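Local coordinates for PBP domain-containing protein (Vibrio parahaemolyticus, PDB 3MUQ) that is of unknown function but, as a member of the periplasmic-binding-protein superfamily, probably binds a small ligand in the cleft between two lobes, at residues 46-49 with 50-54; 140-144 with 145-149; 158-161 with 162-166; 217-220 with 221-225. All blocks are in the same frame, centred on the assembly; numbering follows the deposited sequence.

Interaction 1: residues 46-49 with 50-54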
ATOM      1  N   ALA A  46       1.276  18.397  14.279  1.00 16.45           N
ATOM      2  CA  ALA A  46       2.195  17.389  13.772  1.00 14.13           C
ATOM      3  C   ALA A  46       3.008  17.954  12.597  1.00 15.73           C
ATOM      4  O   ALA A  46       4.236  17.868  12.585  1.00 17.79           O
ATOM      5  CB  ALA A  46       1.426  16.134  13.333  1.00 15.68           C
ATOM      6  N   LEU A  47       2.335  18.535  11.608  1.00 20.17           N
ATOM      7  CA  LEU A  47       3.048  19.073  10.437  1.00 17.85           C
ATOM      8  C   LEU A  47       3.942  20.267  10.806  1.00 19.48           C
ATOM      9  O   LEU A  47       5.059  20.431  10.288  1.00 21.44           O
ATOM     10  CB  LEU A  47       2.061  19.436   9.319  1.00 16.90           C
ATOM     11  CG  LEU A  47       1.324  18.234   8.674  1.00 15.72           C
ATOM     12  CD1 LEU A  47       0.337  18.685   7.632  1.00 14.34           C
ATOM     13  CD2 LEU A  47       2.302  17.247   8.058  1.00 20.31           C
ATOM     14  N   LYS A  48       3.448  21.102  11.708  1.00 15.84           N
ATOM     15  CA  LYS A  48       4.238  22.233  12.205  1.00 18.07           C
ATOM     16  C   LYS A  48       5.531  21.763  12.877  1.00 15.24           C
ATOM     17  O   LYS A  48       6.589  22.391  12.745  1.00 19.67           O
ATOM     18  CB  LYS A  48       3.415  23.066  13.192  1.00 13.69           C
ATOM     19  CG  LYS A  48       4.089  24.357  13.664  1.00 20.29           C
ATOM     20  CD  LYS A  48       4.147  25.416  12.573  1.00 27.87           C
ATOM     21  CE  LYS A  48       5.291  26.379  12.852  1.00 42.59           C
ATOM     22  NZ  LYS A  48       5.140  27.728  12.225  1.00 53.16           N
HETATM   23  N   MSE A  49       5.447  20.678  13.631  1.00 15.06           N
HETATM   24  CA  MSE A  49       6.646  20.162  14.260  1.00 12.74           C
HETATM   25  C   MSE A  49       7.654  19.704  13.186  1.00 17.20           C
HETATM   26  O   MSE A  49       8.872  19.844  13.360  1.00 18.33           O
HETATM   27  CB  MSE A  49       6.273  19.018  15.206  1.00 15.44           C
HETATM   28  CG  MSE A  49       5.592  19.489  16.518  1.00 19.61           C
HETATM   29 SE   MSE A  49       5.367  17.988  17.768  0.73 31.60          SE
HETATM   30  CE  MSE A  49       3.945  17.011  16.862  1.00 27.55           C
ATOM     31  N   GLY A  50       7.143  19.148  12.082  1.00 13.90           N
ATOM     32  CA  GLY A  50       7.991  18.777  10.960  1.00 13.40           C
ATOM     33  C   GLY A  50       8.568  20.000  10.261  1.00 15.71           C
ATOM     34  O   GLY A  50       9.769  20.069   9.943  1.00 18.47           O
ATOM     35  N   GLU A  51       7.715  20.991  10.033  1.00 12.79           N
ATOM     36  CA  GLU A  51       8.170  22.284   9.497  1.00 13.65           C
ATOM     37  C   GLU A  51       9.266  22.925  10.369  1.00 16.75           C
ATOM     38  O   GLU A  51      10.203  23.558   9.861  1.00 12.92           O
ATOM     39  CB  GLU A  51       6.979  23.247   9.362  1.00 17.01           C
ATOM     40  CG  GLU A  51       7.343  24.654   8.838  1.00 18.73           C
ATOM     41  CD  GLU A  51       6.187  25.630   8.987  1.00 27.32           C
ATOM     42  OE1 GLU A  51       5.026  25.167   9.104  1.00 25.13           O
ATOM     43  OE2 GLU A  51       6.442  26.857   9.001  1.00 28.12           O
ATOM     44  N   ASN A  52       9.134  22.776  11.683  1.00 17.01           N
ATOM     45  CA  ASN A  52      10.107  23.363  12.605  1.00 17.40           C
ATOM     46  C   ASN A  52      11.334  22.484  12.895  1.00 22.26           C
ATOM     47  O   ASN A  52      12.250  22.906  13.600  1.00 20.22           O
ATOM     48  CB  ASN A  52       9.428  23.789  13.902  1.00 13.95           C
ATOM     49  CG  ASN A  52       8.663  25.086  13.748  1.00 24.91           C
ATOM     50  OD1 ASN A  52       8.817  25.779  12.742  1.00 21.15           O
ATOM     51  ND2 ASN A  52       7.842  25.432  14.750  1.00 19.89           N
ATOM     52  N   GLY A  53      11.354  21.268  12.353  1.00 14.98           N
ATOM     53  CA  GLY A  53      12.500  20.390  12.535  1.00 13.17           C
ATOM     54  C   GLY A  53      12.610  19.788  13.925  1.00 21.00           C
ATOM     55  O   GLY A  53      13.704  19.422  14.366  1.00 18.30           O
ATOM     56  N   ASP A  54      11.474  19.670  14.611  1.00 17.21           N
ATOM     57  CA  ASP A  54      11.438  19.096  15.956  1.00 21.12           C
ATOM     58  C   ASP A  54      11.494  17.571  15.888  1.00 23.82           C
ATOM     59  O   ASP A  54      11.905  16.930  16.852  1.00 20.18           O
ATOM     60  CB  ASP A  54      10.148  19.478  16.710  1.00 18.36           C
ATOM     61  CG  ASP A  54       9.886  20.971  16.746  1.00 20.08           C
ATOM     62  OD1 ASP A  54      10.807  21.765  16.466  1.00 19.68           O
ATOM     63  OD2 ASP A  54       8.737  21.357  17.075  1.00 21.22           O
TER

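Interaction 2: residues 140-144 with 145-149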
ATOM      1  N   ILE A 140     -22.787  10.371  21.641  1.00 48.09           N
ATOM      2  CA  ILE A 140     -23.617   9.268  22.107  1.00 44.64           C
ATOM      3  C   ILE A 140     -22.728   8.160  22.640  1.00 42.85           C
ATOM      4  O   ILE A 140     -21.672   7.877  22.079  1.00 48.05           O
ATOM      5  CB  ILE A 140     -24.499   8.679  20.983  1.00 41.81           C
ATOM      6  CG1 ILE A 140     -25.638   9.633  20.631  1.00 45.16           C
ATOM      7  CG2 ILE A 140     -25.082   7.340  21.405  1.00 38.88           C
ATOM      8  CD1 ILE A 140     -25.532  10.222  19.243  1.00 45.31           C
ATOM      9  N   GLU A 141     -23.154   7.534  23.729  1.00 41.64           N
ATOM     10  CA  GLU A 141     -22.517   6.318  24.189  1.00 49.52           C
ATOM     11  C   GLU A 141     -23.306   5.166  23.597  1.00 50.46           C
ATOM     12  O   GLU A 141     -24.535   5.159  23.668  1.00 49.40           O
ATOM     13  CB  GLU A 141     -22.536   6.246  25.706  1.00 60.64           C
ATOM     14  CG  GLU A 141     -21.744   5.093  26.261  1.00 73.18           C
ATOM     15  CD  GLU A 141     -21.106   5.432  27.590  1.00 83.03           C
ATOM     16  OE1 GLU A 141     -20.858   6.634  27.841  1.00 80.90           O
ATOM     17  OE2 GLU A 141     -20.846   4.497  28.376  1.00 89.06           O
ATOM     18  N   PRO A 142     -22.608   4.201  22.982  1.00 45.38           N
ATOM     19  CA  PRO A 142     -23.304   3.114  22.293  1.00 41.37           C
ATOM     20  C   PRO A 142     -23.920   2.181  23.323  1.00 40.46           C
ATOM     21  O   PRO A 142     -23.367   1.116  23.603  1.00 42.44           O
ATOM     22  CB  PRO A 142     -22.182   2.395  21.537  1.00 40.10           C
ATOM     23  CG  PRO A 142     -20.977   3.278  21.659  1.00 44.73           C
ATOM     24  CD  PRO A 142     -21.152   4.041  22.921  1.00 46.02           C
ATOM     25  N   ASN A 143     -25.054   2.587  23.884  1.00 39.90           N
ATOM     26  CA  ASN A 143     -25.706   1.823  24.943  1.00 42.83           C
ATOM     27  C   ASN A 143     -27.112   1.376  24.581  1.00 38.86           C
ATOM     28  O   ASN A 143     -27.761   0.667  25.349  1.00 40.83           O
ATOM     29  CB  ASN A 143     -25.761   2.647  26.230  1.00 51.69           C
ATOM     30  CG  ASN A 143     -24.535   2.461  27.081  1.00 62.38           C
ATOM     31  OD1 ASN A 143     -24.033   1.345  27.228  1.00 65.41           O
ATOM     32  ND2 ASN A 143     -24.039   3.551  27.649  1.00 67.44           N
ATOM     33  N   PHE A 144     -27.592   1.807  23.420  1.00 29.00           N
ATOM     34  CA  PHE A 144     -28.950   1.488  23.021  1.00 25.92           C
ATOM     35  C   PHE A 144     -29.180  -0.020  22.920  1.00 21.22           C
ATOM     36  O   PHE A 144     -28.245  -0.793  22.666  1.00 20.05           O
ATOM     37  CB  PHE A 144     -29.352   2.232  21.731  1.00 24.76           C
ATOM     38  CG  PHE A 144     -28.386   2.060  20.578  1.00 19.42           C
ATOM     39  CD1 PHE A 144     -28.674   1.180  19.547  1.00 16.19           C
ATOM     40  CD2 PHE A 144     -27.212   2.809  20.510  1.00 22.08           C
ATOM     41  CE1 PHE A 144     -27.807   1.027  18.473  1.00 20.28           C
ATOM     42  CE2 PHE A 144     -26.331   2.665  19.434  1.00 22.89           C
ATOM     43  CZ  PHE A 144     -26.631   1.770  18.420  1.00 24.88           C
ATOM     44  N   GLY A 145     -30.425  -0.431  23.137  1.00 23.69           N
ATOM     45  CA  GLY A 145     -30.791  -1.833  23.044  1.00 23.24           C
ATOM     46  C   GLY A 145     -30.256  -2.522  21.799  1.00 25.42           C
ATOM     47  O   GLY A 145     -29.671  -3.606  21.888  1.00 28.51           O
ATOM     48  N   GLY A 146     -30.452  -1.906  20.634  1.00 15.96           N
ATOM     49  CA  GLY A 146     -30.022  -2.536  19.390  1.00 23.46           C
ATOM     50  C   GLY A 146     -28.525  -2.787  19.236  1.00 26.08           C
ATOM     51  O   GLY A 146     -28.102  -3.550  18.358  1.00 26.26           O
ATOM     52  N   TYR A 147     -27.720  -2.171  20.099  1.00 22.19           N
ATOM     53  CA  TYR A 147     -26.271  -2.212  19.953  1.00 20.73           C
ATOM     54  C   TYR A 147     -25.662  -3.515  20.449  1.00 24.38           C
ATOM     55  O   TYR A 147     -25.807  -3.861  21.615  1.00 30.35           O
ATOM     56  CB  TYR A 147     -25.622  -1.028  20.667  1.00 23.35           C
ATOM     57  CG  TYR A 147     -24.128  -0.901  20.418  1.00 25.00           C
ATOM     58  CD1 TYR A 147     -23.642  -0.298  19.263  1.00 21.20           C
ATOM     59  CD2 TYR A 147     -23.209  -1.371  21.344  1.00 24.72           C
ATOM     60  CE1 TYR A 147     -22.274  -0.180  19.032  1.00 22.53           C
ATOM     61  CE2 TYR A 147     -21.845  -1.259  21.116  1.00 24.68           C
ATOM     62  CZ  TYR A 147     -21.382  -0.661  19.966  1.00 25.77           C
ATOM     63  OH  TYR A 147     -20.014  -0.543  19.758  1.00 29.65           O
ATOM     64  N   ARG A 148     -24.971  -4.228  19.557  1.00 19.96           N
ATOM     65  CA  ARG A 148     -24.378  -5.520  19.902  1.00 20.16           C
ATOM     66  C   ARG A 148     -22.887  -5.594  19.567  1.00 24.82           C
ATOM     67  O   ARG A 148     -22.496  -5.504  18.406  1.00 29.74           O
ATOM     68  CB  ARG A 148     -25.128  -6.648  19.197  1.00 25.46           C
ATOM     69  CG  ARG A 148     -26.554  -6.801  19.675  1.00 43.49           C
ATOM     70  CD  ARG A 148     -27.254  -7.924  18.951  1.00 56.17           C
ATOM     71  NE  ARG A 148     -26.901  -9.243  19.471  1.00 58.71           N
ATOM     72  CZ  ARG A 148     -27.692  -9.970  20.253  1.00 57.45           C
ATOM     73  NH1 ARG A 148     -28.879  -9.503  20.610  1.00 59.75           N
ATOM     74  NH2 ARG A 148     -27.300 -11.164  20.676  1.00 53.16           N
ATOM     75  N   SER A 149     -22.075  -5.779  20.597  1.00 24.76           N
ATOM     76  CA  SER A 149     -20.625  -5.841  20.494  1.00 29.40           C
ATOM     77  C   SER A 149     -20.214  -7.308  20.585  1.00 29.51           C
ATOM     78  O   SER A 149     -20.153  -7.871  21.676  1.00 33.81           O
ATOM     79  CB  SER A 149     -20.009  -5.030  21.646  1.00 29.62           C
ATOM     80  OG  SER A 149     -18.606  -4.891  21.507  1.00 32.63           O
TER
HETATM   81  O   HOH W   1     -26.685  -2.676  23.984  1.00 33.08           O

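Interaction 3: residues 158-161 with 162-166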
ATOM      1  N   LEU A 158     -19.891  -9.009   9.823  1.00 14.58           N
ATOM      2  CA  LEU A 158     -20.817  -8.954   8.681  1.00 12.32           C
ATOM      3  C   LEU A 158     -21.879 -10.077   8.708  1.00 15.23           C
ATOM      4  O   LEU A 158     -23.076  -9.820   8.496  1.00 13.45           O
ATOM      5  CB  LEU A 158     -20.052  -8.962   7.345  1.00 11.65           C
ATOM      6  CG  LEU A 158     -19.302  -7.653   7.030  1.00 15.22           C
ATOM      7  CD1 LEU A 158     -18.333  -7.830   5.848  1.00 16.71           C
ATOM      8  CD2 LEU A 158     -20.263  -6.487   6.778  1.00 15.33           C
ATOM      9  N   ASN A 159     -21.445 -11.318   8.947  1.00 12.43           N
ATOM     10  CA  ASN A 159     -22.365 -12.454   9.017  1.00 13.70           C
ATOM     11  C   ASN A 159     -23.421 -12.208  10.079  1.00 18.49           C
ATOM     12  O   ASN A 159     -24.598 -12.508   9.887  1.00 19.05           O
ATOM     13  CB  ASN A 159     -21.618 -13.770   9.323  1.00 15.95           C
ATOM     14  CG  ASN A 159     -20.674 -14.183   8.198  1.00 19.99           C
ATOM     15  OD1 ASN A 159     -20.919 -13.877   7.033  1.00 20.15           O
ATOM     16  ND2 ASN A 159     -19.588 -14.884   8.548  1.00 20.97           N
HETATM   17  N   MSE A 160     -22.994 -11.644  11.202  1.00 14.52           N
HETATM   18  CA  MSE A 160     -23.927 -11.332  12.278  1.00 19.30           C
HETATM   19  C   MSE A 160     -24.922 -10.254  11.830  1.00 17.05           C
HETATM   20  O   MSE A 160     -26.124 -10.367  12.063  1.00 18.75           O
HETATM   21  CB  MSE A 160     -23.168 -10.898  13.545  1.00 18.73           C
HETATM   22  CG  MSE A 160     -24.040 -10.830  14.799  1.00 26.65           C
HETATM   23 SE   MSE A 160     -24.797 -12.597  15.285  0.63 36.98          SE
HETATM   24  CE  MSE A 160     -23.127 -13.537  15.396  1.00 15.52           C
ATOM     25  N   ALA A 161     -24.422  -9.209  11.180  1.00 14.56           N
ATOM     26  CA  ALA A 161     -25.293  -8.133  10.721  1.00 13.41           C
ATOM     27  C   ALA A 161     -26.338  -8.655   9.718  1.00 16.48           C
ATOM     28  O   ALA A 161     -27.490  -8.210   9.717  1.00 16.26           O
ATOM     29  CB  ALA A 161     -24.467  -6.981  10.126  1.00 13.35           C
ATOM     30  N   SER A 162     -25.938  -9.598   8.869  1.00 13.01           N
ATOM     31  CA  SER A 162     -26.858 -10.190   7.900  1.00 15.16           C
ATOM     32  C   SER A 162     -27.888 -11.065   8.612  1.00 15.68           C
ATOM     33  O   SER A 162     -29.084 -11.020   8.302  1.00 16.96           O
ATOM     34  CB  SER A 162     -26.084 -11.002   6.841  1.00 17.49           C
ATOM     35  OG  SER A 162     -26.948 -11.510   5.829  1.00 16.20           O
ATOM     36  N   GLU A 163     -27.430 -11.869   9.570  1.00 16.34           N
ATOM     37  CA  GLU A 163     -28.342 -12.736  10.312  1.00 21.17           C
ATOM     38  C   GLU A 163     -29.412 -11.924  11.053  1.00 21.75           C
ATOM     39  O   GLU A 163     -30.611 -12.249  11.029  1.00 20.71           O
ATOM     40  CB  GLU A 163     -27.566 -13.585  11.310  1.00 19.27           C
ATOM     41  CG  GLU A 163     -28.442 -14.366  12.272  1.00 22.79           C
ATOM     42  CD  GLU A 163     -29.369 -15.342  11.564  1.00 28.43           C
ATOM     43  OE1 GLU A 163     -28.939 -15.960  10.569  1.00 25.84           O
ATOM     44  OE2 GLU A 163     -30.528 -15.492  12.011  1.00 30.22           O
HETATM   45  N   MSE A 164     -28.978 -10.852  11.706  1.00 16.43           N
HETATM   46  CA  MSE A 164     -29.893 -10.064  12.522  1.00 18.45           C
HETATM   47  C   MSE A 164     -30.516  -8.901  11.762  1.00 19.77           C
HETATM   48  O   MSE A 164     -31.279  -8.122  12.331  1.00 19.44           O
HETATM   49  CB  MSE A 164     -29.184  -9.582  13.783  1.00 15.50           C
HETATM   50  CG  MSE A 164     -28.789 -10.723  14.676  1.00 24.49           C
HETATM   51 SE   MSE A 164     -28.019 -10.071  16.320  0.52 36.08          SE
HETATM   52  CE  MSE A 164     -29.604  -9.141  16.997  1.00 71.01           C
ATOM     53  N   GLN A 165     -30.209  -8.803  10.471  1.00 21.39           N
ATOM     54  CA  GLN A 165     -30.644  -7.653   9.668  1.00 22.25           C
ATOM     55  C   GLN A 165     -30.329  -6.337  10.372  1.00 23.95           C
ATOM     56  O   GLN A 165     -31.217  -5.535  10.662  1.00 19.94           O
ATOM     57  CB  GLN A 165     -32.140  -7.750   9.349  1.00 17.92           C
ATOM     58  CG  GLN A 165     -32.446  -8.844   8.321  1.00 15.39           C
ATOM     59  CD  GLN A 165     -31.795  -8.545   6.977  1.00 21.19           C
ATOM     60  OE1 GLN A 165     -32.268  -7.683   6.229  1.00 20.41           O
ATOM     61  NE2 GLN A 165     -30.695  -9.244   6.669  1.00 21.07           N
ATOM     62  N   GLY A 166     -29.054  -6.115  10.651  1.00 21.41           N
ATOM     63  CA  GLY A 166     -28.644  -4.872  11.278  1.00 21.44           C
ATOM     64  C   GLY A 166     -27.613  -4.104  10.475  1.00 21.15           C
ATOM     65  O   GLY A 166     -27.172  -4.543   9.409  1.00 16.27           O
TER

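Interaction 4: residues 217-220 with 221-225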
ATOM      1  N   LYS A 217      14.379   7.702   7.035  1.00 15.51           N
ATOM      2  CA  LYS A 217      14.225   7.024   5.757  1.00 14.55           C
ATOM      3  C   LYS A 217      14.190   5.487   5.898  1.00 16.68           C
ATOM      4  O   LYS A 217      13.470   4.810   5.172  1.00 17.97           O
ATOM      5  CB  LYS A 217      15.278   7.465   4.738  1.00 16.76           C
ATOM      6  CG  LYS A 217      14.959   6.879   3.358  1.00 17.53           C
ATOM      7  CD  LYS A 217      15.783   7.490   2.257  1.00 29.77           C
ATOM      8  CE  LYS A 217      15.403   6.882   0.901  1.00 22.67           C
ATOM      9  NZ  LYS A 217      15.755   5.435   0.844  1.00 20.73           N
ATOM     10  N   ALA A 218      14.960   4.930   6.827  1.00 16.73           N
ATOM     11  CA  ALA A 218      14.857   3.489   7.070  1.00 17.17           C
ATOM     12  C   ALA A 218      13.423   3.087   7.494  1.00 15.85           C
ATOM     13  O   ALA A 218      12.889   2.070   7.061  1.00 12.47           O
ATOM     14  CB  ALA A 218      15.879   3.043   8.116  1.00 17.54           C
ATOM     15  N   PHE A 219      12.802   3.892   8.342  1.00  8.24           N
ATOM     16  CA  PHE A 219      11.463   3.585   8.833  1.00 15.27           C
ATOM     17  C   PHE A 219      10.471   3.656   7.683  1.00 14.07           C
ATOM     18  O   PHE A 219       9.630   2.774   7.519  1.00 14.79           O
ATOM     19  CB  PHE A 219      11.077   4.567   9.953  1.00 17.02           C
ATOM     20  CG  PHE A 219       9.803   4.219  10.666  1.00 16.88           C
ATOM     21  CD1 PHE A 219       9.417   2.897  10.825  1.00 16.49           C
ATOM     22  CD2 PHE A 219       9.005   5.214  11.202  1.00 14.22           C
ATOM     23  CE1 PHE A 219       8.258   2.569  11.480  1.00 13.30           C
ATOM     24  CE2 PHE A 219       7.838   4.900  11.862  1.00 17.60           C
ATOM     25  CZ  PHE A 219       7.462   3.565  12.005  1.00 18.73           C
ATOM     26  N   SER A 220      10.588   4.710   6.880  1.00 16.32           N
ATOM     27  CA  SER A 220       9.700   4.890   5.733  1.00 14.49           C
ATOM     28  C   SER A 220       9.886   3.755   4.733  1.00 10.25           C
ATOM     29  O   SER A 220       8.908   3.155   4.318  1.00 11.47           O
ATOM     30  CB  SER A 220       9.943   6.239   5.047  1.00 13.10           C
ATOM     31  OG  SER A 220       9.143   6.358   3.879  1.00 16.59           O
ATOM     32  N   ASP A 221      11.140   3.462   4.358  1.00 12.28           N
ATOM     33  CA  ASP A 221      11.445   2.342   3.461  1.00 12.86           C
ATOM     34  C   ASP A 221      10.843   1.041   4.012  1.00 16.26           C
ATOM     35  O   ASP A 221      10.206   0.274   3.295  1.00 14.05           O
ATOM     36  CB  ASP A 221      12.969   2.172   3.301  1.00 15.65           C
ATOM     37  CG  ASP A 221      13.603   3.289   2.508  1.00 20.00           C
ATOM     38  OD1 ASP A 221      12.863   4.016   1.806  1.00 16.54           O
ATOM     39  OD2 ASP A 221      14.845   3.439   2.584  1.00 20.10           O
ATOM     40  N   TRP A 222      11.033   0.798   5.303  1.00 17.98           N
ATOM     41  CA  TRP A 222      10.492  -0.414   5.914  1.00 13.46           C
ATOM     42  C   TRP A 222       8.958  -0.436   5.829  1.00 14.95           C
ATOM     43  O   TRP A 222       8.353  -1.460   5.497  1.00 13.55           O
ATOM     44  CB  TRP A 222      10.963  -0.504   7.365  1.00 12.69           C
ATOM     45  CG  TRP A 222      10.526  -1.729   8.131  1.00 18.52           C
ATOM     46  CD1 TRP A 222      11.199  -2.921   8.231  1.00 22.36           C
ATOM     47  CD2 TRP A 222       9.342  -1.867   8.940  1.00 12.75           C
ATOM     48  NE1 TRP A 222      10.502  -3.794   9.047  1.00 20.16           N
ATOM     49  CE2 TRP A 222       9.359  -3.176   9.489  1.00 17.95           C
ATOM     50  CE3 TRP A 222       8.276  -1.018   9.249  1.00 15.28           C
ATOM     51  CZ2 TRP A 222       8.339  -3.657  10.333  1.00 17.43           C
ATOM     52  CZ3 TRP A 222       7.265  -1.490  10.093  1.00 18.38           C
ATOM     53  CH2 TRP A 222       7.304  -2.804  10.625  1.00 11.34           C
ATOM     54  N   LEU A 223       8.326   0.698   6.112  1.00 13.82           N
ATOM     55  CA  LEU A 223       6.863   0.778   6.105  1.00 12.88           C
ATOM     56  C   LEU A 223       6.234   0.460   4.756  1.00 15.31           C
ATOM     57  O   LEU A 223       5.133  -0.116   4.705  1.00 13.97           O
ATOM     58  CB  LEU A 223       6.388   2.167   6.556  1.00 16.88           C
ATOM     59  CG  LEU A 223       6.596   2.533   8.022  1.00 15.81           C
ATOM     60  CD1 LEU A 223       6.400   4.047   8.232  1.00 11.82           C
ATOM     61  CD2 LEU A 223       5.650   1.729   8.887  1.00  9.75           C
ATOM     62  N   VAL A 224       6.911   0.828   3.669  1.00 12.17           N
ATOM     63  CA  VAL A 224       6.342   0.583   2.328  1.00 12.12           C
ATOM     64  C   VAL A 224       6.855  -0.704   1.669  1.00 19.51           C
ATOM     65  O   VAL A 224       6.386  -1.088   0.603  1.00 16.87           O
ATOM     66  CB  VAL A 224       6.538   1.781   1.362  1.00 15.24           C
ATOM     67  CG1 VAL A 224       5.878   3.073   1.926  1.00 12.96           C
ATOM     68  CG2 VAL A 224       8.012   1.991   1.053  1.00 12.51           C
ATOM     69  N   ASN A 225       7.822  -1.365   2.287  1.00 17.17           N
ATOM     70  CA  ASN A 225       8.267  -2.639   1.755  1.00 20.00           C
ATOM     71  C   ASN A 225       7.392  -3.760   2.327  1.00 18.89           C
ATOM     72  O   ASN A 225       6.705  -3.566   3.339  1.00 17.06           O
ATOM     73  CB  ASN A 225       9.773  -2.862   1.985  1.00 25.33           C
ATOM     74  CG  ASN A 225      10.658  -2.157   0.911  1.00 50.83           C
ATOM     75  OD1 ASN A 225      11.409  -2.809   0.175  1.00 46.90           O
ATOM     76  ND2 ASN A 225      10.568  -0.822   0.836  1.00 39.79           N
TER

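Interaction 1: residues 46-49 with 50-54
Lys48 lies across the side chains of Glu51 and Asn52 where helix 43-51 comes to its end, three and four residues further along. Its CB leaves on the far side from them, but with CG anti to the backbone N (chi1 -174°) and a bend at the next bond (chi2 72°) the chain folds back along the helix surface. CG comes only within 4.1 Å of Asn52 ND2. CD then runs past the Glu51 carboxylate, 3.6 Å from OE1, and CE presses on the Asn52 amide, with 3.3 Å between CE and ND2. At the tip, NZ makes a salt bridge with Glu51 OE2 at 3.6 Å. Glu51 answers with an extended chain, its CG also anti to the backbone N, which carries the carboxylate out to the ammonium group.

Beneath these side chains the helix ends in a Schellman motif. Met49 O accepts Asp54 N at 2.9 Å, while Gly53 N returns to Gly50 O at 3.1 Å. Gly53 takes the positive phi (74°) that glycine accepts most readily. The selenomethionine side chain of Met49 starts beside Asp54, whose OD2 is 3.7 Å from its CG, then continues inward over strands 6-12 and 35-41. Leu47, on the buried side, packs on helix 63-71.

Long flexible charged residues suit the solvent side of this turn. With the ions this far apart, the Lys48-Glu51 attraction is probably modest, and the backbone bonds are the more sharply defined ties of the helix end.

Interaction 2: residues 140-144 with 145-149
Two CH-pi contacts follow one another through Tyr147: Pro142 CB sits over the middle of the Tyr147 ring, 3.5 Å from its centroid, and Tyr147 CB in turn sits over the middle of the Phe144 ring, 3.7 Å from that centroid. Phe144 can offer its face because CG is wedged between its own backbone N and carbonyl carbon (chi1 52°), which lays the ring under the following residues. The Tyr147 ring presents an edge to this same face in an offset edge-to-face pair, with centroids 5.5 Å apart and planes at 65°. The rigid proline ring can set a C-H group against the flat, electron-rich phenol ring with little freedom to lose.

The backbone closes round these rings in a type I beta turn from Phe144 to Tyr147. Gly145 and Gly146 occupy its middle, adding no side chains beside the packed rings. Tyr147 N donates to Phe144 O at 3.0 Å, approaching from well above the carbonyl plane (50° out of it). A water bridges the two ends of the turn, donating to Phe144 O and to Tyr147 O, each at 2.8 Å. The phenol hydroxyl is hydrogen-bonded to Glu131 of helix 126-138, and Phe144 packs on helix 104-113.

The turn delivers the chain into strand 147-149, which runs parallel to strand 118-120 with helix 126-138 between them in sequence: a beta-alpha-beta crossover, a recurring unit of alpha/beta lobes in periplasmic binding proteins.

Interaction 3: residues 158-161 with 162-166
Met160 and Met164, both selenomethionine, bring their SE atoms to 4.2 Å from each other, one turn apart where helix 154-163 ends. They get there differently. Met160 has CG anti to the backbone N and then folds twice, whereas Met164 has CG beside its backbone N (chi1 -65°), runs straight through the next bond and turns only at the last, leading its methyl away. Long, pliable and apolar, such chains can mould themselves to a surface that is only partly covered.

With a bend at its second torsion, Glu163 carries its carboxylate away from the preceding turn; its CB stays close, 3.5 Å from Asn159 O. Ser162 is short, and its OG accepts a hydrogen bond from Asp183 N. Gln165 curls back through two successive bends, which lets NE2 reach Ser162 O at 2.9 Å, in the carbonyl plane and on a lone pair. The same NE2 also bonds Asp183 O, tying the helix end to the loop before strand 185-188.

Gln165 adopts a positive phi (49°) although it is not a glycine, and the chain reverses there in a Schellman motif. Gly166 N donates to Ala161 O at 2.8 Å and nearly straight (164°). The small Ala161 fits under this reversal, its CB 3.7 Å from Gly166 O.

Leu158 faces strand 168-171 and helix 172-178, while Met160 and Ala161 lie on Ile119 of strand 118-120, so the helix end is set between these elements of the second lobe.

Interaction 4: residues 217-220 with 221-225
Charge pairing joins Lys217 to Asp221, one turn apart. The lysine chain is extended until its last torsion, where a bend (chi4 -65°) turns NZ onto Asp221 OD2 at 2.8 Å, along the syn lone pair. The other carboxylate oxygen forms a salt bridge with Arg79, so the aspartate is held between two cations and probably stays ionised although buried. Arg79 also bonds Ser220 OG, which suits a small hydroxyl residue to this sheet-facing position.

Apolar contact dominates another flank. Leu223 makes a CH-pi contact over one face of the Phe219 ring, with CD1 3.8 Å from the centroid and 5° off the normal, while CD2 reaches Phe219 CE1, also at 3.8 Å. Trp222 CE3 lies 4.2 Å from that CE1. These bulky groups fill the joint with helix 20-32, where Phe28 meets both aromatic rings and Asp31 accepts Trp222 NE1. Ser220 packs on strand 195-203 and Leu223 and Val224 on strand 78-90, so the helix lies between sheet and helix in the layered alpha/beta build of a binding-protein lobe.

Backbone hydrogen bonds follow the regular helical pattern, with Asp221 N to Lys217 O at 2.8 Å and Leu223 N to Phe219 O at 2.8 Å. At the end, Asn225 ND2 folds back to Asp221 O at 2.7 Å, though the bond is bent (130°). Asn225 OD1 accepts Gly173 N of the second subunit, and Val224 O accepts Arg236 NH2 of that subunit.

Interaction 4 is the buried one, and interaction 2 lies at the surface; interactions 1 and 3 are partly buried helix ends. Both of these end in a Schellman motif, yet interaction 1 uses a glycine and a long salt bridge near the surface, whereas interaction 3 uses a glutamine and apolar selenomethionine packing. The lysine-acid pair of interaction 4 is shorter, and its acid has a second cation. Residues 46-54 and 217-225 lie in the same lobe, about 13 Å apart at their nearest atoms. Interactions 2 and 3 lie across the chain's centre from these two and touch each other, Arg148 packing on Met164; both lean on strand 118-120. Only interaction 4 reaches the second subunit.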